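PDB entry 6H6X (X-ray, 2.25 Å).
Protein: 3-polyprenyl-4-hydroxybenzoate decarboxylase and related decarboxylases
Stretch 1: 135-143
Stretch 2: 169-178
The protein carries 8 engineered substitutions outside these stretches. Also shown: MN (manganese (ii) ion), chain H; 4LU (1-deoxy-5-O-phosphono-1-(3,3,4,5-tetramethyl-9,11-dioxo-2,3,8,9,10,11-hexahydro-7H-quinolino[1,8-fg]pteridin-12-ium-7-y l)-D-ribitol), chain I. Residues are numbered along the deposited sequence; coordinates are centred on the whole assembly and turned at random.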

# COMPACT_ATOMS: atom_id res chain seq x y z
N ILE B 135 4.30 4.74 31.52
CA ILE B 135 5.72 5.02 31.60
C ILE B 135 6.24 4.57 32.97
O ILE B 135 5.61 4.81 33.98
N LEU B 136 7.36 3.87 32.98
CA LEU B 136 7.95 3.31 34.18
C LEU B 136 9.19 4.15 34.51
O LEU B 136 10.14 4.14 33.75
N ILE B 137 9.15 4.87 35.63
CA ILE B 137 10.22 5.74 36.07
C ILE B 137 10.97 5.01 37.20
O ILE B 137 10.36 4.55 38.15
N ALA B 138 12.28 4.92 37.07
CA ALA B 138 13.12 4.33 38.12
C ALA B 138 14.50 5.01 38.21
O ALA B 138 14.94 5.73 37.27
N ARG B 139 15.18 4.81 39.34
CA ARG B 139 16.55 5.30 39.52
C ARG B 139 17.55 4.17 39.71
O ARG B 139 17.24 3.15 40.30
N ASP B 140 18.77 4.39 39.22
CA ASP B 140 19.88 3.45 39.39
C ASP B 140 20.20 3.43 40.89
O ASP B 140 20.47 4.48 41.50
N PRO B 141 20.11 2.26 41.52
CA PRO B 141 20.32 2.22 42.96
C PRO B 141 21.77 2.56 43.43
O PRO B 141 21.95 2.89 44.59
N ASP B 142 22.77 2.51 42.53
CA ASP B 142 24.16 2.94 42.85
C ASP B 142 24.53 4.33 42.33
O ASP B 142 25.07 5.12 43.08
N SER B 143 24.25 4.63 41.06
CA SER B 143 24.60 5.93 40.46
C SER B 143 23.51 7.02 40.61
O SER B 143 23.77 8.20 40.35
N HIS B 169 18.06 -0.50 29.93
CA HIS B 169 18.42 0.23 31.15
C HIS B 169 17.72 -0.22 32.43
O HIS B 169 18.38 -0.33 33.46
N LEU B 170 16.42 -0.44 32.41
CA LEU B 170 15.74 -0.87 33.61
C LEU B 170 16.31 -2.20 34.12
O LEU B 170 16.46 -2.40 35.32
N TRP B 171 16.61 -3.12 33.21
CA TRP B 171 17.26 -4.39 33.56
C TRP B 171 18.60 -4.18 34.29
O TRP B 171 18.88 -4.83 35.30
N HIS B 172 19.41 -3.27 33.77
CA HIS B 172 20.66 -2.90 34.41
C HIS B 172 20.39 -2.43 35.84
O HIS B 172 21.04 -2.91 36.76
N PHE B 173 19.41 -1.54 36.03
CA PHE B 173 19.07 -1.07 37.37
C PHE B 173 18.59 -2.19 38.27
O PHE B 173 18.95 -2.22 39.44
N PHE B 174 17.72 -3.04 37.74
CA PHE B 174 17.10 -4.09 38.53
C PHE B 174 18.18 -5.11 38.92
O PHE B 174 18.20 -5.57 40.06
N GLY B 175 19.08 -5.43 37.99
CA GLY B 175 20.25 -6.27 38.24
C GLY B 175 20.99 -5.85 39.48
O GLY B 175 21.25 -6.68 40.35
N LYS B 176 21.27 -4.55 39.58
CA LYS B 176 22.00 -3.97 40.72
C LYS B 176 21.21 -4.05 42.01
O LYS B 176 21.80 -4.31 43.06
N ALA B 177 19.89 -3.85 41.96
CA ALA B 177 19.06 -3.98 43.15
C ALA B 177 19.04 -5.42 43.64
O ALA B 177 19.07 -5.67 44.84
N GLU B 178 18.98 -6.39 42.73
CA GLU B 178 18.84 -7.76 43.20
C GLU B 178 20.16 -8.44 43.59
O GLU B 178 20.14 -9.32 44.44

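The contact is a strand-to-helix packing, apolar along the strand and closed by a salt bridge in the loop that follows it, and it buries 464 Å² summed over both sides. The axes of strand 135-139 and helix 169-178 approach to 9.1 Å with their N-to-C directions 46° apart, so the strand runs obliquely along the helix. The register follows from the nearest CA pairs: A138 CA lies 7.4 Å from L170 CA, D140 CA lies 5.0 Å from F173 CA, and P141 CA lies 6.3 Å from A177 CA. The backbones are therefore closest just past the strand end.

Strand alternation decides which side chains face the helix. The CA-to-CB bonds of L136 and A138 point toward the helix, whereas those of I137 and R139 point away. L136 (chi1 t, chi2 t) meets L170 (chi1 t, chi2 p) through L136 CD1 and L170 CD2 at 3.8 Å. The other methyl of the same leucine, L170 CD1, lies 4.0 Å from A138 CB, so L170 spans two successive inward positions of the strand. The short A138 side chain also lies 4.2 Å from F173 through A138 CB and F173 CD2.

F173, which has the largest covered area of any residue here, leaves the helix sideways, but its m rotamer brings the ring nearer to the strand end. Two of the approaches to the ring are distinct in kind. A138 O lies at the edge, near the ring plane, 3.6 Å from F173 CE2, while D140 N sits over one face, 3.3 Å from F173 CE2. D140 CB adds a CH-pi contact, 3.8 Å from the F173 ring centroid and 22° off the ring normal.

D140 is the polar centre of the interface. Its CA-to-CB bond points sideways, and with chi1 t its carboxylate reaches K176, giving a salt bridge with K176 NZ 3.0 Å from D140 OD2; a weak hydrogen bond from K176 NZ to D140 OD1 spans 3.3 Å. The same D140 OD1 accepts hydrogen bonds from the backbone amides D142 N at 3.0 Å and S143 N at 3.1 Å, the latter nearly linear at 172°, so one carboxylate both ties down its own turn and holds the helix lysine. K176 starts from chi1 m and chi2 t, but chi3 is off-well at 106°. D142 (chi1 m) approaches its aliphatic part, with D142 OD2 3.3 Å from K176 CE; the D142 OD2 to K176 NZ distance of 4.5 Å is beyond a salt bridge.

P141 packs across one turn of the helix, with P141 CG 3.8 Å from K176 CB and P141 CD 4.2 Å from F173 CB. H172 ND1 stays 4.1 Å from D140 OD2 and has no polar partner in the model.

H169, outside the contact, serves the bound groups instead: H169 ND1 binds MN at 2.4 Å, and H169 N donates to 4LU O3P at 3.0 Å. Water 1 is also a ligand of MN and donates to 4LU O1P at 2.8 Å, measured from its oxygen.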

# COMPACT_ATOMS: atom_id res chain seq x y z
CB ILE B 135 6.08 6.47 31.29
CG1 ILE B 135 5.55 7.47 32.32
CG2 ILE B 135 5.60 6.83 29.90
CD1 ILE B 135 6.06 8.90 32.09
CB LEU B 136 8.36 1.86 33.95
CG LEU B 136 8.74 1.07 35.21
CD1 LEU B 136 8.50 -0.41 34.98
CD2 LEU B 136 10.16 1.33 35.65
CB ILE B 137 9.65 7.08 36.54
CG1 ILE B 137 8.91 7.74 35.41
CG2 ILE B 137 10.75 8.02 37.03
CD1 ILE B 137 7.78 8.63 35.88
CB ALA B 138 13.27 2.85 37.88
CB ARG B 139 16.63 6.29 40.68
CG ARG B 139 16.07 7.66 40.33
CD ARG B 139 16.30 8.70 41.44
NE ARG B 139 15.76 10.02 41.05
CZ ARG B 139 16.42 10.94 40.34
NH1 ARG B 139 17.67 10.77 39.95
NH2 ARG B 139 15.82 12.09 40.01
CB ASP B 140 21.07 3.90 38.53
CG ASP B 140 22.20 2.86 38.46
OD1 ASP B 140 22.68 2.44 39.52
OD2 ASP B 140 22.65 2.49 37.34
CB PRO B 141 19.90 0.79 43.34
CG PRO B 141 20.16 -0.01 42.11
CD PRO B 141 19.93 0.91 40.94
CB ASP B 142 25.21 1.93 42.32
CG ASP B 142 25.04 0.52 42.89
OD1 ASP B 142 24.48 0.36 44.01
OD2 ASP B 142 25.47 -0.46 42.22
CB SER B 143 24.97 5.76 38.98
OG SER B 143 23.85 5.87 38.12
CB HIS B 169 18.28 1.74 30.93
CG HIS B 169 19.14 2.25 29.83
ND1 HIS B 169 18.90 3.43 29.16
CD2 HIS B 169 20.25 1.72 29.24
CE1 HIS B 169 19.81 3.60 28.23
NE2 HIS B 169 20.65 2.58 28.25
CB LEU B 170 14.26 -1.03 33.32
CG LEU B 170 13.45 -1.45 34.54
CD1 LEU B 170 13.59 -0.42 35.67
CD2 LEU B 170 11.99 -1.64 34.15
CB TRP B 171 17.48 -5.20 32.29
CG TRP B 171 18.08 -6.54 32.52
CD1 TRP B 171 19.35 -6.93 32.21
CD2 TRP B 171 17.43 -7.67 33.12
NE1 TRP B 171 19.53 -8.24 32.59
CE2 TRP B 171 18.37 -8.72 33.13
CE3 TRP B 171 16.14 -7.90 33.63
CZ2 TRP B 171 18.07 -10.01 33.64
CZ3 TRP B 171 15.84 -9.19 34.16
CH2 TRP B 171 16.81 -10.23 34.15
CB HIS B 172 21.39 -1.83 33.61
CG HIS B 172 22.82 -1.66 34.01
ND1 HIS B 172 23.30 -0.53 34.65
CD2 HIS B 172 23.88 -2.51 33.90
CE1 HIS B 172 24.59 -0.68 34.89
NE2 HIS B 172 24.96 -1.88 34.46
CB PHE B 173 17.93 -0.05 37.36
CG PHE B 173 18.26 1.28 36.76
CD1 PHE B 173 19.46 1.53 36.10
CD2 PHE B 173 17.30 2.27 36.81
CE1 PHE B 173 19.71 2.76 35.52
CE2 PHE B 173 17.55 3.51 36.25
CZ PHE B 173 18.75 3.76 35.60
CB PHE B 174 16.00 -4.76 37.72
CG PHE B 174 15.33 -5.89 38.42
CD1 PHE B 174 14.79 -5.72 39.69
CD2 PHE B 174 15.24 -7.13 37.82
CE1 PHE B 174 14.16 -6.77 40.35
CE2 PHE B 174 14.61 -8.20 38.48
CZ PHE B 174 14.06 -8.01 39.74
CB LYS B 176 22.45 -2.53 40.44
CG LYS B 176 23.62 -2.45 39.46
CD LYS B 176 23.64 -1.16 38.62
CE LYS B 176 24.71 -0.14 39.03
NZ LYS B 176 25.03 0.80 37.91
CB ALA B 177 17.64 -3.49 42.90
CB GLU B 178 17.85 -8.60 42.36
CG GLU B 178 18.30 -9.29 41.09
CD GLU B 178 17.13 -10.06 40.44
OE1 GLU B 178 16.09 -10.35 41.11
OE2 GLU B 178 17.25 -10.39 39.25
MN MN H . 17.19 5.09 29.06
C9 4LU I . 7.34 0.19 24.11
C8 4LU I . 6.03 0.65 23.80
C7 4LU I . 4.88 -0.12 24.02
C10 4LU I . 9.05 -2.73 25.75
C6 4LU I . 5.08 -1.58 24.38
N3 4LU I . 9.33 -4.64 27.76
C2 4LU I . 10.41 -3.91 27.36
C13 4LU I . 2.52 -2.49 24.21
C5 4LU I . 3.95 -2.60 24.70
C1 4LU I . 5.69 -4.29 25.10
O2 4LU I . 11.54 -4.10 27.91
N1 4LU I . 10.27 -2.96 26.38
C4 4LU I . 8.09 -4.48 27.21
O4 4LU I . 7.11 -5.16 27.63
C4A 4LU I . 7.91 -3.46 26.12
N5 4LU I . 6.63 -3.20 25.51
C3 4LU I . 4.39 -3.95 25.14
C12 4LU I . 3.63 -2.16 26.16
C5A 4LU I . 6.42 -1.96 24.85
C7M 4LU I . 3.50 0.42 23.66
C8M 4LU I . 5.96 2.06 23.28
C9A 4LU I . 7.61 -1.11 24.59
N10 4LU I . 8.91 -1.71 24.77
C1' 4LU I . 10.14 -1.02 24.37
C2' 4LU I . 10.78 -0.07 25.41
O2' 4LU I . 9.85 0.77 26.09
C3' 4LU I . 11.75 0.84 24.66
O3' 4LU I . 12.60 0.05 23.82
C4' 4LU I . 12.55 1.74 25.60
O4' 4LU I . 13.13 2.91 24.96
C5' 4LU I . 13.68 1.06 26.35
O5' 4LU I . 14.20 2.16 27.11
P 4LU I . 15.68 2.17 27.78
O2P 4LU I . 15.75 3.41 28.69
O3P 4LU I . 15.75 0.88 28.65
O1P 4LU I . 16.63 2.26 26.59
O HOH W 1 17.39 4.99 26.68